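Local coordinates for protein acetyl transferase (PDB 1S7N) that probably transfers an acetyl group from acetyl-coenzyme A to the N-terminal residue of ribosomal protein L7/L12, at residues G83-N88 / I99-D104; I112-L117 / R149-T154. One frame throughout, in Å; residues are numbered along the deposited sequence.

Contact 1: residues G83-N88 / I99-D104; sequences GVLSFN and IGYWLD. With COA (coenzyme A), chain F.
Gly83 lies against Leu103 at a non-hydrogen-bonded position of two antiparallel strands, where the backbones come close: its CA is 4.1 Å from the CA of Leu103. At Val84 the pairing is hydrogen-bonded, with Val84 N giving a nearly straight bond to Trp102 O (2.9 Å, 170°) and Trp102 N returning one to Val84 O. The valine also covers the indole. Its CB sits over the five-membered ring in a CH-pi contact, 4.1 Å from the centroid, while CG2 lies over the same ring system, offset toward the rim by CZ2. Leu85 comes next, on the face that carries Tyr101 and Ile99; its CD1 reaches the edge of the tyrosine ring and packs on Ile99 CG2. This hairpin belongs to the GNAT fold. At Tyr101 and Leu103, beyond the stretch where strand 96-103 pairs with strand 132-138, the far edge of the second strand binds coenzyme A: the cofactor's N4P donates to Tyr101 O (2.7 Å), and Leu103 N donates to COA O9P (2.8 Å), so the pantetheine arm is held like an added strand. Ser86 pairs with Gly100 through two further backbone bonds. Phe87 runs alongside Ile99, whose CG1 meets the ring edge in its plane, 3.7 Å from Phe87 CE1.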
# COMPACT_ATOMS: atom_id res chain seq x y z
N GLY B 83 -9.61 -17.52 -13.86
CA GLY B 83 -9.53 -16.50 -12.82
C GLY B 83 -8.18 -15.78 -12.76
O GLY B 83 -7.32 -15.98 -13.60
N VAL B 84 -8.00 -14.93 -11.75
CA VAL B 84 -6.78 -14.11 -11.61
C VAL B 84 -6.30 -14.16 -10.16
O VAL B 84 -7.13 -14.11 -9.24
CB VAL B 84 -7.06 -12.60 -12.00
CG1 VAL B 84 -5.75 -11.74 -11.91
CG2 VAL B 84 -7.63 -12.55 -13.44
N LEU B 85 -4.98 -14.33 -10.00
CA LEU B 85 -4.31 -14.36 -8.71
C LEU B 85 -3.11 -13.41 -8.91
O LEU B 85 -2.29 -13.57 -9.84
CB LEU B 85 -3.83 -15.76 -8.34
CG LEU B 85 -2.90 -15.95 -7.13
CD1 LEU B 85 -3.48 -15.32 -5.88
CD2 LEU B 85 -2.58 -17.48 -6.88
N SER B 86 -3.01 -12.44 -8.03
CA SER B 86 -2.00 -11.41 -8.14
C SER B 86 -1.32 -10.99 -6.87
O SER B 86 -1.81 -11.23 -5.75
CB SER B 86 -2.66 -10.14 -8.64
OG SER B 86 -3.22 -10.30 -9.93
N PHE B 87 -0.16 -10.38 -7.03
CA PHE B 87 0.37 -9.68 -5.85
C PHE B 87 0.07 -8.23 -6.28
O PHE B 87 0.71 -7.73 -7.23
CB PHE B 87 1.86 -9.89 -5.64
CG PHE B 87 2.21 -11.27 -5.14
CD1 PHE B 87 1.45 -11.87 -4.13
CD2 PHE B 87 3.30 -11.96 -5.67
CE1 PHE B 87 1.80 -13.15 -3.65
CE2 PHE B 87 3.67 -13.28 -5.20
CZ PHE B 87 2.92 -13.85 -4.20
N ASN B 88 -0.90 -7.56 -5.67
CA ASN B 88 -1.20 -6.17 -6.07
C ASN B 88 0.06 -5.32 -5.89
O ASN B 88 0.27 -4.37 -6.60
CB ASN B 88 -2.31 -5.56 -5.21
CG ASN B 88 -3.58 -6.44 -5.18
OD1 ASN B 88 -4.18 -6.70 -4.11
ND2 ASN B 88 -3.98 -6.89 -6.34
N ILE B 99 -1.77 -9.76 -1.68
CA ILE B 99 -2.47 -10.64 -2.57
C ILE B 99 -3.86 -10.16 -2.99
O ILE B 99 -4.58 -9.57 -2.20
CB ILE B 99 -2.65 -11.99 -1.88
CG1 ILE B 99 -1.29 -12.63 -1.72
CG2 ILE B 99 -3.67 -12.90 -2.64
CD1 ILE B 99 -1.29 -13.69 -0.61
N GLY B 100 -4.21 -10.43 -4.23
CA GLY B 100 -5.55 -10.10 -4.71
C GLY B 100 -5.99 -11.27 -5.57
O GLY B 100 -5.14 -11.87 -6.20
N TYR B 101 -7.28 -11.56 -5.63
CA TYR B 101 -7.79 -12.66 -6.48
C TYR B 101 -9.31 -12.65 -6.71
O TYR B 101 -10.11 -12.11 -5.89
CB TYR B 101 -7.42 -14.08 -5.89
CG TYR B 101 -7.75 -14.28 -4.40
CD1 TYR B 101 -9.07 -14.32 -3.94
CD2 TYR B 101 -6.72 -14.28 -3.42
CE1 TYR B 101 -9.36 -14.32 -2.53
CE2 TYR B 101 -7.00 -14.30 -2.02
CZ TYR B 101 -8.35 -14.29 -1.58
OH TYR B 101 -8.64 -14.21 -0.23
N TRP B 102 -9.69 -13.33 -7.79
CA TRP B 102 -11.07 -13.59 -8.11
C TRP B 102 -11.07 -14.74 -9.10
O TRP B 102 -10.09 -14.98 -9.81
CB TRP B 102 -11.80 -12.35 -8.68
CG TRP B 102 -11.20 -11.82 -9.97
CD1 TRP B 102 -10.26 -10.81 -10.09
CD2 TRP B 102 -11.64 -12.11 -11.29
NE1 TRP B 102 -10.13 -10.46 -11.42
CE2 TRP B 102 -10.97 -11.23 -12.17
CE3 TRP B 102 -12.54 -13.04 -11.82
CZ2 TRP B 102 -11.17 -11.25 -13.55
CZ3 TRP B 102 -12.74 -13.07 -13.21
CH2 TRP B 102 -12.06 -12.18 -14.05
N LEU B 103 -12.20 -15.44 -9.10
CA LEU B 103 -12.46 -16.59 -9.96
C LEU B 103 -13.72 -16.40 -10.80
O LEU B 103 -14.62 -15.67 -10.42
CB LEU B 103 -12.69 -17.84 -9.10
CG LEU B 103 -11.54 -18.73 -8.58
CD1 LEU B 103 -12.14 -19.98 -7.84
CD2 LEU B 103 -10.74 -19.24 -9.79
N ASP B 104 -13.77 -17.04 -11.95
CA ASP B 104 -14.98 -17.01 -12.73
C ASP B 104 -15.99 -17.71 -11.81
O ASP B 104 -15.67 -18.70 -11.18
CB ASP B 104 -14.83 -17.81 -14.01
CG ASP B 104 -16.19 -18.02 -14.67
OD1 ASP B 104 -16.95 -18.86 -14.13
OD2 ASP B 104 -16.52 -17.33 -15.66
N1A COA F . -8.61 -27.62 -1.55
C2A COA F . -9.36 -26.72 -0.83
N3A COA F . -10.71 -26.57 -0.89
C4A COA F . -11.37 -27.41 -1.76
C5A COA F . -10.69 -28.36 -2.53
C6A COA F . -9.25 -28.45 -2.40
N6A COA F . -8.59 -29.36 -3.16
N7A COA F . -11.56 -29.09 -3.35
C8A COA F . -12.74 -28.61 -3.11
N9A COA F . -12.65 -27.60 -2.18
C1B COA F . -13.79 -26.76 -1.74
C2B COA F . -13.84 -26.36 -0.28
O2B COA F . -14.62 -27.32 0.39
C3B COA F . -14.64 -25.09 -0.33
O3B COA F . -16.00 -25.43 -0.48
P3B COA F . -17.20 -24.51 0.14
O7A COA F . -18.36 -24.91 -0.74
O8A COA F . -16.86 -23.06 0.10
O9A COA F . -17.31 -25.00 1.57
C4B COA F . -14.10 -24.44 -1.60
O4B COA F . -13.83 -25.52 -2.50
C5B COA F . -12.93 -23.45 -1.51
O5B COA F . -12.41 -23.16 -2.81
P1A COA F . -11.27 -21.97 -3.06
O1A COA F . -10.35 -21.88 -1.90
O2A COA F . -10.68 -22.26 -4.36
O3A COA F . -12.14 -20.64 -3.12
P2A COA F . -13.59 -20.40 -3.74
O4A COA F . -13.90 -21.27 -4.87
O5A COA F . -14.58 -20.42 -2.68
O6A COA F . -13.58 -18.88 -4.24
CBP COA F . -13.10 -16.52 -4.13
CCP COA F . -13.17 -17.84 -3.33
CDP COA F . -12.98 -15.32 -3.12
CEP COA F . -11.83 -16.58 -5.08
CAP COA F . -14.38 -16.39 -5.00
OAP COA F . -15.56 -16.48 -4.18
C9P COA F . -14.42 -15.14 -5.85
O9P COA F . -13.76 -15.03 -6.87
N8P COA F . -15.04 -14.12 -5.21
C7P COA F . -15.45 -12.92 -5.88
C6P COA F . -14.28 -11.90 -5.92
C5P COA F . -13.71 -11.66 -4.55
O5P COA F . -14.38 -11.70 -3.55
N4P COA F . -12.33 -11.65 -4.50
C3P COA F . -11.60 -11.43 -3.24
C2P COA F . -11.69 -9.96 -2.71
S1P COA F . -10.60 -9.78 -1.26

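Contact 2: residues I112-L117 / R149-T154; sequences IMSQSL and RRNHFT. With COA (coenzyme A), chain F.
Ser114 and Asn151 supply the polar link between the start of helix 112-127 and the chain leaving helix 142-150. Asn151 ND2 donates to Ser114 OG (2.9 Å, 162°), with the hydroxyl close to the plane of the amide; the same nitrogen also bonds Val147 O, which helps fix the amide's rotation. Ser114 OG in turn donates to COA O1A at 2.6 Å, so Asn151 probably helps position, from the second shell, the serine that binds the phosphate. Backbone amides share the task: Met113 N reaches COA O2A (2.7 Å), and Ser114 N adds weak bonds to O1A and O2A. Apolar packing is lighter. Leu117 CD2 packs on Phe153 CE1 (4.1 Å), the two side chains approaching from opposite directions, and also touches the amide carbon CG of Asn151. Van der Waals contact brings in Arg150, whose CD is 3.3 Å from Ser114 OG. Its chain runs straight, CG anti to the backbone N, and then bends at chi3 (-81°), which lays the guanidinium beside the ribose with the adenine N3A at its edge. A Schellman motif with His152 at C-prime ends helix 142-150. Amides at a helix N-terminus gathered round the cofactor's pyrophosphate are the hallmark of the GNAT coenzyme A site.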
# COMPACT_ATOMS: atom_id res chain seq x y z
N ILE B 112 -9.78 -24.44 -6.25
CA ILE B 112 -8.88 -23.89 -7.25
C ILE B 112 -8.06 -22.67 -6.82
O ILE B 112 -6.86 -22.56 -7.17
CB ILE B 112 -9.62 -23.55 -8.48
CG1 ILE B 112 -10.12 -24.86 -9.13
CG2 ILE B 112 -8.73 -22.70 -9.39
CD1 ILE B 112 -10.63 -24.66 -10.61
N MET B 113 -8.68 -21.74 -6.10
CA MET B 113 -7.95 -20.56 -5.64
C MET B 113 -7.00 -21.05 -4.54
O MET B 113 -5.83 -20.65 -4.54
CB MET B 113 -8.90 -19.46 -5.04
CG MET B 113 -8.14 -18.08 -4.67
SD MET B 113 -7.09 -17.55 -6.14
CE MET B 113 -8.45 -17.12 -7.44
N SER B 114 -7.47 -21.89 -3.59
CA SER B 114 -6.59 -22.35 -2.50
C SER B 114 -5.33 -23.03 -3.07
O SER B 114 -4.21 -22.74 -2.63
CB SER B 114 -7.28 -23.31 -1.54
OG SER B 114 -8.17 -22.60 -0.70
N GLN B 115 -5.52 -23.91 -4.04
CA GLN B 115 -4.37 -24.60 -4.63
C GLN B 115 -3.45 -23.64 -5.37
O GLN B 115 -2.23 -23.76 -5.28
CB GLN B 115 -4.81 -25.68 -5.62
CG GLN B 115 -5.50 -26.83 -5.00
CD GLN B 115 -6.04 -27.76 -6.06
OE1 GLN B 115 -5.28 -28.46 -6.71
NE2 GLN B 115 -7.36 -27.76 -6.25
N SER B 116 -4.03 -22.74 -6.14
CA SER B 116 -3.21 -21.78 -6.90
C SER B 116 -2.43 -20.90 -5.93
O SER B 116 -1.22 -20.60 -6.14
CB SER B 116 -4.11 -20.90 -7.78
OG SER B 116 -4.75 -21.67 -8.80
N LEU B 117 -3.09 -20.48 -4.86
CA LEU B 117 -2.46 -19.62 -3.83
C LEU B 117 -1.30 -20.32 -3.16
O LEU B 117 -0.23 -19.74 -2.95
CB LEU B 117 -3.47 -19.22 -2.74
CG LEU B 117 -2.99 -18.27 -1.63
CD1 LEU B 117 -2.55 -16.93 -2.27
CD2 LEU B 117 -4.10 -18.00 -0.64
N ARG B 149 -8.49 -18.17 5.90
CA ARG B 149 -8.44 -19.11 7.03
C ARG B 149 -7.96 -20.49 6.61
O ARG B 149 -7.03 -21.02 7.20
CB ARG B 149 -9.80 -19.16 7.73
CG ARG B 149 -10.01 -17.95 8.66
CD ARG B 149 -11.15 -18.12 9.65
NE ARG B 149 -12.43 -18.37 8.98
CZ ARG B 149 -13.28 -17.42 8.62
NH1 ARG B 149 -13.02 -16.14 8.86
NH2 ARG B 149 -14.42 -17.76 8.03
N ARG B 150 -8.54 -21.03 5.57
CA ARG B 150 -8.20 -22.33 4.99
C ARG B 150 -6.69 -22.42 4.60
O ARG B 150 -6.08 -23.51 4.56
CB ARG B 150 -9.04 -22.52 3.71
CG ARG B 150 -9.04 -23.90 3.08
CD ARG B 150 -9.87 -23.97 1.77
NE ARG B 150 -11.36 -24.12 1.76
CZ ARG B 150 -12.30 -23.51 2.50
NH1 ARG B 150 -11.99 -22.64 3.44
NH2 ARG B 150 -13.60 -23.68 2.23
N ASN B 151 -6.09 -21.27 4.32
CA ASN B 151 -4.70 -21.29 3.87
C ASN B 151 -3.68 -20.85 4.92
O ASN B 151 -2.51 -20.57 4.61
CB ASN B 151 -4.61 -20.51 2.55
CG ASN B 151 -5.21 -21.32 1.39
OD1 ASN B 151 -4.58 -22.25 0.90
ND2 ASN B 151 -6.44 -21.00 1.00
N HIS B 152 -4.18 -20.87 6.15
CA HIS B 152 -3.45 -20.57 7.35
C HIS B 152 -2.89 -19.17 7.50
O HIS B 152 -1.71 -19.03 7.86
CB HIS B 152 -2.34 -21.61 7.53
CG HIS B 152 -2.79 -23.00 7.24
ND1 HIS B 152 -3.79 -23.62 7.97
CD2 HIS B 152 -2.50 -23.84 6.21
CE1 HIS B 152 -4.09 -24.77 7.40
NE2 HIS B 152 -3.33 -24.94 6.34
N PHE B 153 -3.71 -18.15 7.25
CA PHE B 153 -3.28 -16.79 7.45
C PHE B 153 -3.75 -16.43 8.85
O PHE B 153 -4.85 -16.81 9.28
CB PHE B 153 -3.95 -15.83 6.46
CG PHE B 153 -3.30 -15.81 5.10
CD1 PHE B 153 -3.38 -16.92 4.27
CD2 PHE B 153 -2.55 -14.71 4.70
CE1 PHE B 153 -2.71 -16.94 3.03
CE2 PHE B 153 -1.87 -14.70 3.47
CZ PHE B 153 -1.94 -15.81 2.63
N THR B 154 -2.97 -15.61 9.51
CA THR B 154 -3.28 -15.18 10.85
C THR B 154 -4.03 -13.85 10.77
O THR B 154 -3.55 -12.92 10.08
CB THR B 154 -1.96 -14.95 11.60
OG1 THR B 154 -1.37 -16.21 11.87
CG2 THR B 154 -2.12 -14.13 12.92
N1A COA F . -8.61 -27.62 -1.55
C2A COA F . -9.36 -26.72 -0.83
N3A COA F . -10.71 -26.57 -0.89
C4A COA F . -11.37 -27.41 -1.76
C5A COA F . -10.69 -28.36 -2.53
C6A COA F . -9.25 -28.45 -2.40
N6A COA F . -8.59 -29.36 -3.16
N7A COA F . -11.56 -29.09 -3.35
C8A COA F . -12.74 -28.61 -3.11
N9A COA F . -12.65 -27.60 -2.18
C1B COA F . -13.79 -26.76 -1.74
C2B COA F . -13.84 -26.36 -0.28
O2B COA F . -14.62 -27.32 0.39
C3B COA F . -14.64 -25.09 -0.33
O3B COA F . -16.00 -25.43 -0.48
P3B COA F . -17.20 -24.51 0.14
O7A COA F . -18.36 -24.91 -0.74
O8A COA F . -16.86 -23.06 0.10
O9A COA F . -17.31 -25.00 1.57
C4B COA F . -14.10 -24.44 -1.60
O4B COA F . -13.83 -25.52 -2.50
C5B COA F . -12.93 -23.45 -1.51
O5B COA F . -12.41 -23.16 -2.81
P1A COA F . -11.27 -21.97 -3.06
O1A COA F . -10.35 -21.88 -1.90
O2A COA F . -10.68 -22.26 -4.36
O3A COA F . -12.14 -20.64 -3.12
P2A COA F . -13.59 -20.40 -3.74
O4A COA F . -13.90 -21.27 -4.87
O5A COA F . -14.58 -20.42 -2.68
O6A COA F . -13.58 -18.88 -4.24
CBP COA F . -13.10 -16.52 -4.13
CCP COA F . -13.17 -17.84 -3.33
CDP COA F . -12.98 -15.32 -3.12
CEP COA F . -11.83 -16.58 -5.08
CAP COA F . -14.38 -16.39 -5.00
OAP COA F . -15.56 -16.48 -4.18
C9P COA F . -14.42 -15.14 -5.85
O9P COA F . -13.76 -15.03 -6.87
N8P COA F . -15.04 -14.12 -5.21
C7P COA F . -15.45 -12.92 -5.88
C6P COA F . -14.28 -11.90 -5.92
C5P COA F . -13.71 -11.66 -4.55
O5P COA F . -14.38 -11.70 -3.55
N4P COA F . -12.33 -11.65 -4.50
C3P COA F . -11.60 -11.43 -3.24
C2P COA F . -11.69 -9.96 -2.71
S1P COA F . -10.60 -9.78 -1.26

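Both segments of contact 1 precede those of contact 2 in the sequence, and the centres of the two contacts lie 12 Å apart. Strand 96-103 leads into helix 112-127, which packs on the sheet so that contact 1 and contact 2 touch directly: Tyr101 CB is 3.5 Å from Met113 SD, and Leu85 CD2 is 3.5 Å from Ser116 O. Both lie within the GNAT domain and touch the same cofactor. Contact 1, near the centre of the chain, bonds mainly the pantetheine arm; contact 2, farther out, bonds the phosphate next to the ribose and lines the ribose and adenine, with some overlap between the two. Together they set much of the cofactor's course.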